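Local structure of lipolytic enzyme, G-D-S-L family (Bacteroides thetaiotaomicron, 7BR2) at residues A[211-215]-A[290-296]. The protein metabolizes the drug diltiazem as a serine esterase of the SGNH (GDSL) hydrolase family from a gut bacterium. Residues are numbered along the deposited sequence; the frame is centred on the assembly and turned at random.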
# COMPACT_ATOMS: atom_id res chain seq x y z
N ASP A 211 -0.86 3.92 -9.17
CA ASP A 211 -0.97 2.56 -9.71
C ASP A 211 0.20 1.70 -9.27
O ASP A 211 0.02 0.54 -8.88
CB ASP A 211 -1.08 2.60 -11.24
CG ASP A 211 0.10 3.31 -11.90
OD1 ASP A 211 0.53 4.38 -11.41
OD2 ASP A 211 0.65 2.75 -12.87
N GLY A 212 1.42 2.25 -9.33
CA GLY A 212 2.58 1.50 -8.89
C GLY A 212 2.49 1.14 -7.42
O GLY A 212 2.81 0.01 -7.03
N HIS A 213 2.04 2.08 -6.59
CA HIS A 213 1.89 1.80 -5.16
C HIS A 213 0.79 0.78 -4.91
O HIS A 213 0.91 -0.04 -4.00
CB HIS A 213 1.65 3.10 -4.40
CG HIS A 213 2.90 3.87 -4.15
ND1 HIS A 213 3.76 3.57 -3.11
CD2 HIS A 213 3.49 4.87 -4.85
CE1 HIS A 213 4.82 4.36 -3.17
NE2 HIS A 213 4.68 5.17 -4.21
N MET A 214 -0.25 0.78 -5.74
CA MET A 214 -1.28 -0.24 -5.57
C MET A 214 -0.76 -1.61 -6.00
O MET A 214 -1.09 -2.62 -5.38
CB MET A 214 -2.54 0.14 -6.33
CG MET A 214 -3.76 -0.70 -5.97
SD MET A 214 -4.04 -0.87 -4.19
CE MET A 214 -4.23 -2.65 -4.06
N VAL A 215 0.09 -1.65 -7.03
CA VAL A 215 0.73 -2.91 -7.40
C VAL A 215 1.64 -3.38 -6.27
O VAL A 215 1.70 -4.58 -5.96
CB VAL A 215 1.49 -2.77 -8.73
CG1 VAL A 215 2.44 -3.92 -8.93
CG2 VAL A 215 0.50 -2.70 -9.89
N VAL A 290 -4.64 -0.19 -11.13
CA VAL A 290 -4.06 -1.49 -10.80
C VAL A 290 -4.77 -2.61 -11.52
O VAL A 290 -4.15 -3.63 -11.86
CB VAL A 290 -4.09 -1.75 -9.27
CG1 VAL A 290 -5.52 -2.08 -8.79
CG2 VAL A 290 -3.17 -2.90 -8.89
N ILE A 291 -6.06 -2.43 -11.81
CA ILE A 291 -6.80 -3.55 -12.40
C ILE A 291 -6.29 -3.91 -13.78
O ILE A 291 -6.42 -5.06 -14.19
CB ILE A 291 -8.31 -3.30 -12.42
CG1 ILE A 291 -8.71 -2.21 -13.41
CG2 ILE A 291 -8.82 -2.97 -11.01
CD1 ILE A 291 -10.21 -1.92 -13.35
N LYS A 292 -5.67 -2.98 -14.51
CA LYS A 292 -5.18 -3.25 -15.86
C LYS A 292 -3.72 -3.70 -15.89
O LYS A 292 -3.19 -3.98 -16.97
CB LYS A 292 -5.36 -2.02 -16.76
CG LYS A 292 -6.81 -1.77 -17.11
CD LYS A 292 -7.23 -0.38 -16.71
CE LYS A 292 -7.07 0.58 -17.86
NZ LYS A 292 -7.57 1.94 -17.51
N GLU A 293 -3.09 -3.87 -14.73
CA GLU A 293 -1.66 -4.17 -14.65
C GLU A 293 -1.38 -5.50 -13.98
O GLU A 293 -0.37 -6.12 -14.29
CB GLU A 293 -0.92 -3.07 -13.88
CG GLU A 293 -1.13 -1.69 -14.48
CD GLU A 293 -0.64 -0.57 -13.59
OE1 GLU A 293 -0.48 -0.79 -12.36
OE2 GLU A 293 -0.41 0.54 -14.12
N VAL A 294 -2.24 -5.92 -13.06
CA VAL A 294 -2.11 -7.20 -12.38
C VAL A 294 -3.51 -7.78 -12.23
O VAL A 294 -4.51 -7.04 -12.33
CB VAL A 294 -1.42 -7.07 -11.00
CG1 VAL A 294 0.03 -6.63 -11.15
CG2 VAL A 294 -2.18 -6.09 -10.09
N PRO A 295 -3.63 -9.10 -12.02
CA PRO A 295 -4.97 -9.67 -11.83
C PRO A 295 -5.53 -9.33 -10.46
O PRO A 295 -5.79 -10.24 -9.66
CB PRO A 295 -4.75 -11.18 -12.00
CG PRO A 295 -3.28 -11.38 -12.14
CD PRO A 295 -2.58 -10.11 -11.85
N PHE A 296 -5.66 -8.04 -10.14
CA PHE A 296 -6.03 -7.67 -8.77
C PHE A 296 -7.48 -8.03 -8.48
O PHE A 296 -7.79 -8.54 -7.40
CB PHE A 296 -5.80 -6.18 -8.50
CG PHE A 296 -6.16 -5.80 -7.08
CD1 PHE A 296 -5.31 -6.11 -6.03
CD2 PHE A 296 -7.37 -5.19 -6.80
CE1 PHE A 296 -5.65 -5.80 -4.72
CE2 PHE A 296 -7.71 -4.86 -5.48
CZ PHE A 296 -6.85 -5.18 -4.45
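A Met-aromatic contact and a pair of close carboxyl groups join the first turn of helix 210-223 to the loop before helix 296-300 and to that helix's first residue. Met214 turns its CB toward the loop, and with CG anti to the backbone N (chi1 -168°) its chain lies against Val290: CG is 3.5 Å from Val290 CB and is also touched by both methyls. Bends farther along the chain carry the methyl to Phe296, where Met214 CE reaches ring atom CE1 at 3.5 Å. The sulfur SD stands above the ring at a distance, 5.5 Å from the centroid and 22° off its normal, while Tyr272 meets the same ring edge-to-face. Val215 places its CG2 branch 3.8 Å from Val290 CG2 and 4.2 Å from Val294 CG1. The helix belongs to the alpha/beta SGNH hydrolase domain and begins shortly after His207, which together with Ser28 and Asp204 probably forms the catalytic triad; its partner loop follows strand 260-267. At the polar end, the extended chain of Glu293 crosses Asp211 at about a right angle. Asp211 OD2 and Glu293 OE2 are 2.8 Å apart with the carboxyl planes turned 52°, a spacing that suggests one of the two acids is protonated; Lys285 forms a salt bridge with the same Asp211 oxygen. Glu293 OE1, buried with no polar partner in the model, lies 3.3 Å from Val215 CG2. With an alanine in place of Glu293 the carboxyl group is gone, which would probably open a gap beside Val215 CG2 and leave Asp211 OD2 with Lys285 but without its close acid neighbour. Within the loop, Val290 O accepts from both Glu293 N and Val294 N.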